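Local coordinates for beta-galactosidase (Marinomonas sp. ef1, PDB 6Y2K), which removes terminal non-reducing beta-D-galactose residues from beta-galactosides by hydrolysis, as a cold-active, hexameric GH42 enzyme from an Antarctic marine bacterium, at residues V569-G572 with Y577-G580; L510-L515 with L519-E524; G367-R370 with Q374-E377; Q22-I27 with F352-A357. All coordinates share one frame; numbering follows the deposited sequence.

Contact 1. Residues V569-G572 with Y577-G580; sequences VLMG and YYLG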
loop_
_atom_site.group_PDB
_atom_site.type_symbol
_atom_site.label_atom_id
_atom_site.label_comp_id
_atom_site.label_asym_id
_atom_site.label_seq_id
_atom_site.Cartn_x
_atom_site.Cartn_y
_atom_site.Cartn_z
ATOM N N VAL A 569 13.141 29.228 12.888
ATOM C CA VAL A 569 12.123 28.364 13.495
ATOM C C VAL A 569 12.221 28.434 15.024
ATOM O O VAL A 569 11.224 28.680 15.692
ATOM C CB VAL A 569 12.233 26.908 12.982
ATOM C CG1 VAL A 569 11.407 25.933 13.830
ATOM C CG2 VAL A 569 11.803 26.844 11.525
ATOM N N LEU A 570 13.411 28.214 15.573
ATOM C CA LEU A 570 13.643 28.387 17.011
ATOM C C LEU A 570 14.873 29.270 17.188
ATOM O O LEU A 570 15.911 29.023 16.577
ATOM C CB LEU A 570 13.789 27.025 17.690
ATOM C CG LEU A 570 14.206 26.916 19.169
ATOM C CD1 LEU A 570 13.520 27.915 20.062
ATOM C CD2 LEU A 570 13.933 25.506 19.678
ATOM N N MET A 571 14.735 30.314 17.997
ATOM C CA MET A 571 15.759 31.354 18.125
ATOM C C MET A 571 15.858 31.833 19.555
ATOM O O MET A 571 14.870 31.827 20.292
ATOM C CB MET A 571 15.436 32.540 17.198
ATOM C CG MET A 571 14.121 33.274 17.507
ATOM S SD MET A 571 13.057 33.595 16.086
ATOM C CE MET A 571 12.565 31.928 15.645
ATOM N N GLY A 572 17.046 32.277 19.935
ATOM C CA GLY A 572 17.277 32.791 21.276
ATOM C C GLY A 572 18.700 32.601 21.755
ATOM O O GLY A 572 19.558 32.104 21.026
ATOM N N TYR A 577 14.039 32.100 24.749
ATOM C CA TYR A 577 13.882 31.468 23.427
ATOM C C TYR A 577 12.466 31.664 22.892
ATOM O O TYR A 577 11.512 31.710 23.671
ATOM C CB TYR A 577 14.232 29.971 23.513
ATOM C CG TYR A 577 15.648 29.758 24.005
ATOM C CD1 TYR A 577 15.946 29.797 25.369
ATOM C CD2 TYR A 577 16.700 29.582 23.107
ATOM C CE1 TYR A 577 17.247 29.648 25.824
ATOM C CE2 TYR A 577 18.005 29.419 23.548
ATOM C CZ TYR A 577 18.273 29.454 24.907
ATOM O OH TYR A 577 19.565 29.305 25.357
ATOM N N TYR A 578 12.361 31.819 21.572
ATOM C CA TYR A 578 11.091 31.898 20.854
ATOM C C TYR A 578 11.025 30.810 19.770
ATOM O O TYR A 578 11.979 30.631 19.001
ATOM C CB TYR A 578 10.898 33.269 20.187
ATOM C CG TYR A 578 9.557 33.391 19.488
ATOM C CD1 TYR A 578 8.402 33.666 20.213
ATOM C CD2 TYR A 578 9.433 33.181 18.109
ATOM C CE1 TYR A 578 7.163 33.744 19.583
ATOM C CE2 TYR A 578 8.198 33.271 17.471
ATOM C CZ TYR A 578 7.067 33.545 18.213
ATOM O OH TYR A 578 5.829 33.636 17.609
ATOM N N LEU A 579 9.883 30.125 19.706
ATOM C CA LEU A 579 9.598 29.120 18.686
ATOM C C LEU A 579 8.469 29.644 17.804
ATOM O O LEU A 579 7.397 29.964 18.306
ATOM C CB LEU A 579 9.193 27.806 19.363
ATOM C CG LEU A 579 8.642 26.644 18.518
ATOM C CD1 LEU A 579 9.672 26.162 17.509
ATOM C CD2 LEU A 579 8.203 25.507 19.427
ATOM N N GLY A 580 8.703 29.707 16.498
ATOM C CA GLY A 580 7.761 30.293 15.547
ATOM C C GLY A 580 6.993 29.320 14.664
ATOM O O GLY A 580 6.101 29.746 13.934
#

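Contact 2. Residues L510-L515 with L519-E524; sequences LAPGPL and LPLTVE. With GOL (glycerol), chain I.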
loop_
_atom_site.group_PDB
_atom_site.type_symbol
_atom_site.label_atom_id
_atom_site.label_comp_id
_atom_site.label_asym_id
_atom_site.label_seq_id
_atom_site.Cartn_x
_atom_site.Cartn_y
_atom_site.Cartn_z
ATOM N N LEU A 510 3.464 44.592 15.679
ATOM C CA LEU A 510 3.302 43.196 15.232
ATOM C C LEU A 510 3.693 42.178 16.300
ATOM O O LEU A 510 4.269 42.533 17.344
ATOM C CB LEU A 510 4.062 42.917 13.927
ATOM C CG LEU A 510 3.867 43.896 12.763
ATOM C CD1 LEU A 510 4.549 43.353 11.527
ATOM C CD2 LEU A 510 2.393 44.127 12.489
ATOM N N ALA A 511 3.376 40.909 16.040
ATOM C CA ALA A 511 3.795 39.834 16.941
ATOM C C ALA A 511 5.328 39.783 17.011
ATOM O O ALA A 511 5.980 40.088 16.017
ATOM C CB ALA A 511 3.224 38.498 16.478
ATOM N N PRO A 512 5.925 39.427 18.153
ATOM C CA PRO A 512 5.254 38.962 19.367
ATOM C C PRO A 512 4.909 40.062 20.402
ATOM O O PRO A 512 4.892 39.792 21.598
ATOM C CB PRO A 512 6.273 37.980 19.935
ATOM C CG PRO A 512 7.581 38.623 19.595
ATOM C CD PRO A 512 7.385 39.291 18.262
ATOM N N GLY A 513 4.605 41.276 19.946
ATOM C CA GLY A 513 3.934 42.264 20.789
ATOM C C GLY A 513 4.761 42.696 21.992
ATOM O O GLY A 513 5.910 43.081 21.824
ATOM N N PRO A 514 4.201 42.594 23.219
ATOM C CA PRO A 514 4.976 42.976 24.417
ATOM C C PRO A 514 6.249 42.165 24.641
ATOM O O PRO A 514 7.172 42.665 25.278
ATOM C CB PRO A 514 3.995 42.734 25.571
ATOM C CG PRO A 514 2.655 42.770 24.946
ATOM C CD PRO A 514 2.831 42.193 23.577
ATOM N N LEU A 515 6.295 40.931 24.129
ATOM C CA LEU A 515 7.470 40.063 24.276
ATOM C C LEU A 515 8.689 40.544 23.476
ATOM O O LEU A 515 9.805 40.144 23.779
ATOM C CB LEU A 515 7.125 38.622 23.847
ATOM C CG LEU A 515 8.080 37.498 24.267
ATOM C CD1 LEU A 515 7.852 37.109 25.720
ATOM C CD2 LEU A 515 7.918 36.277 23.374
ATOM N N LEU A 519 12.542 39.426 23.629
ATOM C CA LEU A 519 12.953 38.557 22.533
ATOM C C LEU A 519 12.793 39.331 21.230
ATOM O O LEU A 519 11.724 39.297 20.622
ATOM C CB LEU A 519 12.096 37.285 22.538
ATOM C CG LEU A 519 12.593 36.211 23.507
ATOM C CD1 LEU A 519 11.489 35.257 23.948
ATOM C CD2 LEU A 519 13.730 35.440 22.858
ATOM N N PRO A 520 13.840 40.080 20.817
ATOM C CA PRO A 520 13.675 40.953 19.648
ATOM C C PRO A 520 13.556 40.200 18.312
ATOM O O PRO A 520 14.549 39.730 17.750
ATOM C CB PRO A 520 14.914 41.857 19.694
ATOM C CG PRO A 520 15.922 41.100 20.493
ATOM C CD PRO A 520 15.141 40.286 21.483
ATOM N N LEU A 521 12.321 40.102 17.831
ATOM C CA LEU A 521 12.018 39.527 16.525
ATOM C C LEU A 521 10.700 40.094 16.012
ATOM O O LEU A 521 9.934 40.680 16.784
ATOM C CB LEU A 521 11.942 38.005 16.641
ATOM C CG LEU A 521 10.860 37.447 17.578
ATOM C CD1 LEU A 521 9.700 36.875 16.776
ATOM C CD2 LEU A 521 11.430 36.383 18.495
ATOM N N THR A 522 10.447 39.922 14.716
ATOM C CA THR A 522 9.218 40.377 14.089
ATOM C C THR A 522 8.610 39.242 13.269
ATOM O O THR A 522 9.278 38.690 12.402
ATOM C CB THR A 522 9.483 41.587 13.173
ATOM O OG1 THR A 522 10.030 42.658 13.949
ATOM C CG2 THR A 522 8.191 42.071 12.500
ATOM N N VAL A 523 7.356 38.897 13.551
ATOM C CA VAL A 523 6.603 37.975 12.702
ATOM C C VAL A 523 6.037 38.798 11.560
ATOM O O VAL A 523 5.083 39.561 11.734
ATOM C CB VAL A 523 5.456 37.262 13.447
ATOM C CG1 VAL A 523 4.690 36.324 12.505
ATOM C CG2 VAL A 523 5.998 36.501 14.651
ATOM N N GLU A 524 6.629 38.641 10.388
ATOM C CA GLU A 524 6.255 39.430 9.219
ATOM C C GLU A 524 4.923 38.960 8.648
ATOM O O GLU A 524 4.102 39.774 8.218
ATOM C CB GLU A 524 7.347 39.335 8.158
ATOM C CG GLU A 524 8.699 39.874 8.623
ATOM C CD GLU A 524 9.799 39.712 7.591
ATOM O OE1 GLU A 524 9.782 38.728 6.824
ATOM O OE2 GLU A 524 10.698 40.578 7.547
HETATM C C1 GOL I . 1.052 37.300 14.085
HETATM O O1 GOL I . 0.300 36.062 14.063
HETATM C C2 GOL I . 0.728 38.249 12.928
HETATM O O2 GOL I . -0.682 38.396 12.849
HETATM C C3 GOL I . 1.270 39.676 13.102
HETATM O O3 GOL I . 2.668 39.719 13.388
#

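Contact 3. Residues G367-R370 with Q374-E377; sequences GLLR and QEAE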
loop_
_atom_site.group_PDB
_atom_site.type_symbol
_atom_site.label_atom_id
_atom_site.label_comp_id
_atom_site.label_asym_id
_atom_site.label_seq_id
_atom_site.Cartn_x
_atom_site.Cartn_y
_atom_site.Cartn_z
ATOM N N GLY A 367 -19.843 0.228 37.483
ATOM C CA GLY A 367 -19.511 0.708 38.810
ATOM C C GLY A 367 -18.600 -0.274 39.511
ATOM O O GLY A 367 -18.128 -1.225 38.889
ATOM N N LEU A 368 -18.351 -0.044 40.802
ATOM C CA LEU A 368 -17.611 -1.016 41.619
ATOM C C LEU A 368 -18.396 -2.309 41.766
ATOM O O LEU A 368 -17.795 -3.367 41.879
ATOM C CB LEU A 368 -17.272 -0.482 43.018
ATOM C CG LEU A 368 -16.465 0.807 43.210
ATOM C CD1 LEU A 368 -15.702 0.772 44.539
ATOM C CD2 LEU A 368 -15.505 1.105 42.074
ATOM N N LEU A 369 -19.729 -2.202 41.783
ATOM C CA LEU A 369 -20.634 -3.347 41.757
ATOM C C LEU A 369 -21.427 -3.400 40.455
ATOM O O LEU A 369 -21.679 -2.368 39.835
ATOM C CB LEU A 369 -21.644 -3.262 42.911
ATOM C CG LEU A 369 -21.106 -3.037 44.328
ATOM C CD1 LEU A 369 -22.255 -3.129 45.326
ATOM C CD2 LEU A 369 -20.009 -4.021 44.677
ATOM N N ARG A 370 -21.857 -4.609 40.092
ATOM C CA ARG A 370 -22.794 -4.829 38.988
ATOM C C ARG A 370 -24.215 -4.458 39.434
ATOM O O ARG A 370 -24.455 -4.260 40.636
ATOM C CB ARG A 370 -22.779 -6.295 38.561
ATOM C CG ARG A 370 -21.421 -6.849 38.170
ATOM C CD ARG A 370 -21.564 -8.181 37.472
ATOM N NE ARG A 370 -22.356 -9.177 38.222
ATOM C CZ ARG A 370 -21.992 -10.432 38.515
ATOM N NH1 ARG A 370 -20.797 -10.922 38.184
ATOM N NH2 ARG A 370 -22.854 -11.219 39.158
ATOM N N GLN A 374 -23.274 -7.732 43.026
ATOM C CA GLN A 374 -22.021 -8.502 43.083
ATOM C C GLN A 374 -20.865 -7.594 42.648
ATOM O O GLN A 374 -21.069 -6.666 41.852
ATOM C CB GLN A 374 -22.092 -9.736 42.180
ATOM C CG GLN A 374 -23.117 -10.775 42.615
ATOM C CD GLN A 374 -22.808 -11.357 43.989
ATOM O OE1 GLN A 374 -23.647 -11.328 44.883
ATOM N NE2 GLN A 374 -21.595 -11.870 44.166
ATOM N N GLU A 375 -19.668 -7.859 43.170
ATOM C CA GLU A 375 -18.494 -7.030 42.869
ATOM C C GLU A 375 -18.095 -7.132 41.389
ATOM O O GLU A 375 -18.188 -8.204 40.778
ATOM C CB GLU A 375 -17.297 -7.385 43.773
ATOM C CG GLU A 375 -17.411 -6.837 45.193
ATOM C CD GLU A 375 -16.142 -7.006 46.031
ATOM O OE1 GLU A 375 -15.249 -7.779 45.640
ATOM O OE2 GLU A 375 -16.021 -6.348 47.091
ATOM N N ALA A 376 -17.707 -5.994 40.823
ATOM C CA ALA A 376 -17.109 -5.922 39.500
ATOM C C ALA A 376 -15.612 -5.706 39.684
ATOM O O ALA A 376 -15.130 -5.614 40.810
ATOM C CB ALA A 376 -17.730 -4.781 38.699
ATOM N N GLU A 377 -14.894 -5.585 38.573
ATOM C CA GLU A 377 -13.427 -5.581 38.580
ATOM C C GLU A 377 -12.804 -4.461 39.428
ATOM O O GLU A 377 -11.792 -4.684 40.102
ATOM C CB GLU A 377 -12.892 -5.534 37.135
ATOM C CG GLU A 377 -12.960 -6.873 36.387
ATOM C CD GLU A 377 -14.356 -7.335 35.944
ATOM O OE1 GLU A 377 -15.388 -6.636 36.138
ATOM O OE2 GLU A 377 -14.423 -8.446 35.377
HETATM O O HOH W 1 -18.488 -9.143 37.806
#

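Contact 4. Residues Q22-I27 with F352-A357; sequences QHMRRI and FRWRQA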
loop_
_atom_site.group_PDB
_atom_site.type_symbol
_atom_site.label_atom_id
_atom_site.label_comp_id
_atom_site.label_asym_id
_atom_site.label_seq_id
_atom_site.Cartn_x
_atom_site.Cartn_y
_atom_site.Cartn_z
ATOM N N GLN A 22 -21.040 -0.494 54.818
ATOM C CA GLN A 22 -20.103 -1.484 55.383
ATOM C C GLN A 22 -19.160 -2.027 54.302
ATOM O O GLN A 22 -17.955 -2.112 54.512
ATOM C CB GLN A 22 -20.865 -2.636 56.054
ATOM C CG GLN A 22 -21.584 -2.219 57.331
ATOM C CD GLN A 22 -22.509 -3.284 57.896
ATOM O OE1 GLN A 22 -23.081 -4.103 57.164
ATOM N NE2 GLN A 22 -22.675 -3.262 59.214
ATOM N N HIS A 23 -19.728 -2.355 53.148
ATOM C CA HIS A 23 -18.971 -2.832 51.989
ATOM C C HIS A 23 -17.954 -1.756 51.540
ATOM O O HIS A 23 -16.776 -2.056 51.348
ATOM C CB HIS A 23 -19.948 -3.213 50.863
ATOM C CG HIS A 23 -19.367 -4.095 49.799
ATOM N ND1 HIS A 23 -20.157 -4.767 48.894
ATOM C CD2 HIS A 23 -18.089 -4.411 49.489
ATOM C CE1 HIS A 23 -19.389 -5.455 48.068
ATOM N NE2 HIS A 23 -18.128 -5.259 48.410
ATOM N N MET A 24 -18.387 -0.504 51.435
ATOM C CA MET A 24 -17.469 0.603 51.112
ATOM C C MET A 24 -16.253 0.636 52.055
ATOM O O MET A 24 -15.107 0.730 51.617
ATOM C CB MET A 24 -18.202 1.951 51.179
ATOM C CG MET A 24 -19.165 2.196 50.026
ATOM S SD MET A 24 -20.270 3.584 50.333
ATOM C CE MET A 24 -21.462 3.338 49.016
ATOM N N ARG A 25 -16.530 0.534 53.348
ATOM C CA ARG A 25 -15.481 0.531 54.369
ATOM C C ARG A 25 -14.510 -0.637 54.146
ATOM O O ARG A 25 -13.295 -0.438 54.191
ATOM C CB ARG A 25 -16.095 0.485 55.780
ATOM C CG ARG A 25 -15.100 0.617 56.929
ATOM C CD ARG A 25 -15.803 0.562 58.283
ATOM N NE ARG A 25 -14.966 1.113 59.346
ATOM C CZ ARG A 25 -15.364 1.291 60.602
ATOM N NH1 ARG A 25 -16.598 0.966 60.969
ATOM N NH2 ARG A 25 -14.527 1.799 61.493
ATOM N N ARG A 26 -15.040 -1.832 53.880
ATOM C CA ARG A 26 -14.204 -3.028 53.659
ATOM C C ARG A 26 -13.207 -2.838 52.520
ATOM O O ARG A 26 -12.074 -3.296 52.608
ATOM C CB ARG A 26 -15.051 -4.280 53.380
ATOM C CG ARG A 26 -15.817 -4.791 54.596
ATOM C CD ARG A 26 -16.311 -6.229 54.438
ATOM N NE ARG A 26 -17.344 -6.420 53.414
ATOM C CZ ARG A 26 -18.654 -6.183 53.563
ATOM N NH1 ARG A 26 -19.481 -6.418 52.541
ATOM N NH2 ARG A 26 -19.159 -5.706 54.704
ATOM N N ILE A 27 -13.643 -2.171 51.456
ATOM C CA ILE A 27 -12.784 -1.882 50.300
ATOM C C ILE A 27 -11.660 -0.899 50.650
ATOM O O ILE A 27 -10.580 -0.978 50.077
ATOM C CB ILE A 27 -13.632 -1.401 49.093
ATOM C CG1 ILE A 27 -14.485 -2.569 48.566
ATOM C CG2 ILE A 27 -12.762 -0.841 47.970
ATOM C CD1 ILE A 27 -15.681 -2.153 47.739
ATOM N N PHE A 352 -16.892 6.155 40.232
ATOM C CA PHE A 352 -18.277 6.433 39.871
ATOM C C PHE A 352 -18.788 5.432 38.840
ATOM O O PHE A 352 -18.235 5.316 37.746
ATOM C CB PHE A 352 -18.416 7.858 39.334
ATOM C CG PHE A 352 -19.720 8.120 38.639
ATOM C CD1 PHE A 352 -19.972 7.586 37.385
ATOM C CD2 PHE A 352 -20.697 8.898 39.238
ATOM C CE1 PHE A 352 -21.171 7.825 36.743
ATOM C CE2 PHE A 352 -21.899 9.141 38.601
ATOM C CZ PHE A 352 -22.137 8.603 37.351
ATOM N N ARG A 353 -19.846 4.712 39.196
ATOM C CA ARG A 353 -20.480 4.874 40.500
ATOM C C ARG A 353 -20.247 3.652 41.382
ATOM O O ARG A 353 -19.514 2.735 41.010
ATOM C CB ARG A 353 -21.980 5.127 40.338
ATOM C CG ARG A 353 -22.575 4.542 39.068
ATOM C CD ARG A 353 -23.972 5.083 38.812
ATOM N NE ARG A 353 -24.919 4.660 39.840
ATOM C CZ ARG A 353 -26.193 5.039 39.883
ATOM N NH1 ARG A 353 -26.677 5.853 38.955
ATOM N NH2 ARG A 353 -26.982 4.605 40.855
ATOM N N TRP A 354 -20.876 3.644 42.553
ATOM C CA TRP A 354 -20.739 2.536 43.490
ATOM C C TRP A 354 -21.378 1.267 42.937
ATOM O O TRP A 354 -20.792 0.186 43.006
ATOM C CB TRP A 354 -21.365 2.896 44.839
ATOM C CG TRP A 354 -21.646 1.706 45.705
ATOM C CD1 TRP A 354 -22.871 1.190 46.016
ATOM C CD2 TRP A 354 -20.683 0.882 46.373
ATOM N NE1 TRP A 354 -22.729 0.097 46.836
ATOM C CE2 TRP A 354 -21.396 -0.114 47.070
ATOM C CE3 TRP A 354 -19.286 0.889 46.449
ATOM C CZ2 TRP A 354 -20.761 -1.091 47.832
ATOM C CZ3 TRP A 354 -18.658 -0.083 47.205
ATOM C CH2 TRP A 354 -19.395 -1.059 47.888
ATOM N N ARG A 355 -22.581 1.405 42.391
ATOM C CA ARG A 355 -23.304 0.266 41.824
ATOM C C ARG A 355 -23.955 0.684 40.512
ATOM O O ARG A 355 -24.665 1.686 40.464
ATOM C CB ARG A 355 -24.360 -0.197 42.825
ATOM C CG ARG A 355 -25.163 -1.423 42.420
ATOM C CD ARG A 355 -26.129 -1.799 43.531
ATOM N NE ARG A 355 -27.078 -2.815 43.098
ATOM C CZ ARG A 355 -28.088 -3.279 43.831
ATOM N NH1 ARG A 355 -28.301 -2.841 45.069
ATOM N NH2 ARG A 355 -28.898 -4.197 43.312
ATOM N N GLN A 356 -23.698 -0.086 39.451
ATOM C CA GLN A 356 -24.242 0.181 38.114
ATOM C C GLN A 356 -25.770 0.202 38.168
ATOM O O GLN A 356 -26.376 -0.740 38.676
ATOM C CB GLN A 356 -23.754 -0.895 37.140
ATOM C CG GLN A 356 -24.280 -0.789 35.713
ATOM C CD GLN A 356 -23.744 -1.880 34.801
ATOM O OE1 GLN A 356 -22.749 -2.558 35.111
ATOM N NE2 GLN A 356 -24.397 -2.048 33.657
ATOM N N ALA A 357 -26.388 1.269 37.661
ATOM C CA ALA A 357 -27.849 1.410 37.737
ATOM C C ALA A 357 -28.515 0.585 36.637
ATOM O O ALA A 357 -27.997 0.531 35.530
ATOM C CB ALA A 357 -28.242 2.872 37.616
#

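Contact 1. Residues V569-G572 with Y577-G580
Val-569 to Gly-572 and Tyr-577 to Gly-580 run antiparallel as the two arms of a beta hairpin, Met-571 and Tyr-578 forming a hydrogen-bonded pair flanked by the non-hydrogen-bonded pairs Leu-570 with Leu-579 and Gly-572 with Tyr-577. Met-571 N donates to Tyr-578 O at 3.0 Å, and Tyr-578 N returns the bond to Met-571 O at 2.8 Å. A third, nearly straight bond joins Gly-580 N to Val-569 O at 2.8 Å.

On one face the side chains of Met-571 and Tyr-578 lie side by side. Met-571 CG is wedged between its own backbone N and carbonyl carbon (chi1 63°), and bends further along the chain bring SD to the edge of the phenol, 4.2 Å from Tyr-578 CD2, a Met-aromatic contact made near the ring plane. Tyr-578 OH is hydrogen-bonded to Glu-551.

The other face carries Leu-570, Tyr-577 and Leu-579. Leu-570 CD1 reaches Tyr-577 CB at 4.1 Å, while the ring of Tyr-577 passes obliquely by Gly-572, its CE2 lying 3.7 Å from Gly-572 C. The ring keeps close along the glycine backbone, with Tyr-577 CD2 3.7 Å from Gly-572 CA.

Val-569 and Leu-570 both face Leu-561 on the neighbouring strand, a classic beta bulge. The whole is a buried beta hairpin within the mixed sheet of the trimerisation domain.

Contact 2. Residues L510-L515 with L519-E524
Leu-515 and Leu-519 meet through both backbone and side chains, at one end of a contact that lays an irregular loop against the start of strand 521-528. Two direct backbone hydrogen bonds hold the segments together. Leu-519 N donates to Leu-515 O at 2.8 Å, and Val-523 N to Ala-511 O at 3.1 Å; the second is almost straight at hydrogen (179°), although its donor stands above the carbonyl plane.

A glycerol, probably from the crystallisation liquor, adds a bridge beside the second bond. Its O3 accepts from Ala-511 N at 3.0 Å and donates to Val-523 O at 2.9 Å, joining the two backbones through one hydroxyl.

The remaining contacts are apolar. Leu-515 CD2 and Leu-519 CD1 touch at 3.8 Å, the two side chains lying alongside each other. The ring of Pro-512, which follows a cis peptide bond, crosses Leu-521, its CD 3.7 Å from Leu-521 CD1. Leu-521 CG sits between its own backbone N and carbonyl carbon (chi1 61°), an arrangement that carries CD1 to the proline ring. Ala-511 CB meets Val-523 CG2 at 3.9 Å, and Leu-510 CD1 lies against the methyl of Thr-522. Leu-510 also packs on Arg-370 of a second subunit, placing this end of the loop at an interface of the hexamer.

The chemistry is that of a mostly apolar seam pinned at two places by backbone hydrogen bonds: the direct links depend on peptide groups, whereas apolar side chains, with the Thr-522 methyl, pack around and between them.

Contact 3. Residues G367-R370 with Q374-E377
Arg-370 sets off with CG anti to its carbonyl carbon (chi1 -56°) and bends at chi3 (-53°), which lays its guanidinium over the beginning of the Gln-374 side chain. The two residues belong to a tight chain reversal closed by a single beta bridge between Leu-369 and Glu-375, in the loop that leads from the last strand of the TIM barrel to helix 377-395.

Backbone bonds flank the bridge: Arg-370 N donates to Gln-374 O at 2.8 Å, and Ala-376 N to Leu-368 O, also at 2.8 Å, with the latter donor tilted from the carbonyl plane. Leu-369 CD2 crosses to the aliphatic part of Glu-375, 3.9 Å from its CG. Beyond it, Glu-375 OE1 forms a salt bridge with Lys-380, while the Arg-370 guanidinium forms one with Asp-372, within the turn. Glu-377 OE2 is hydrogen-bonded to Gln-552 NE2 of a neighbouring subunit, so this turn reaches an interface of the hexamer.

Gln-374 CB lies over one face of the guanidinium, displaced toward its rim, 3.5 Å from Arg-370 NH2. A water completes the connection, accepting from Arg-370 NH1 at 2.9 Å and donating to Glu-375 O at 3.1 Å.

Contact 4. Residues Q22-I27 with F352-A357
Trp-354, in the loop after the eighth barrel strand, packs its indole against His-23, Met-24 and Ile-27 of helix 17-27, the first helix of the barrel. From CB the side chain leaves with CG anti to the backbone N (chi1 162°), carrying the ring system toward the helix. At CG the pyrrole part begins, and Met-24 CE lies over it, 3.7 Å from the centroid of the five-membered ring in a CH-pi contact. NE1, on the same ring, is hydrogen-bonded to Asp-20, earlier on this helix. Farther out, CE3 and CZ3 pass beneath the extended Met-24 chain, with Met-24 CG 3.7 Å from Trp-354 CZ3. Met-24 SD, between CG and CE of the same chain, stands 4.9 Å from the centroid of the six-membered ring, 12° off its normal, a Met-aromatic contact.

CZ3 also meets Ile-27 CD1 at 3.7 Å, this time at the indole edge. CH2, at the far end, points into the face of the imidazole, 3.6 Å from His-23 CG, and neighbouring CZ2 lies 3.8 Å from His-23 CB. The planes stand at 88°, a T-shaped pair in which tryptophan supplies the edge and histidine the face. His-23 NE2 is hydrogen-bonded to Glu-375.

The segments are thus held by apolar and aromatic contacts without a direct hydrogen bond, while the outside partners of Trp-354 NE1 and His-23 NE2 would fix how the two rings are turned.

The four contacts form two pairs at opposite sides of the chain's centre. Contacts 3 and 4 lie in the TIM barrel, their centres about 8 Å apart, and both involve the loop between strand 348-352 and helix 377-395. Contacts 1 and 2 lie in the trimerisation domain, about 11 Å apart between centres, where Leu-519 and Leu-521 pack on Tyr-577 and Tyr-578. Between the pairs the centres are 52 to 57 Å apart. Along the chain contact 4 closes first, followed by contacts 3, 2 and 1. The hexamer brings the distant regions together: Arg-370 of contact 3 packs on Leu-510 of contact 2 in another subunit, linking barrel and trimerisation domain between chains.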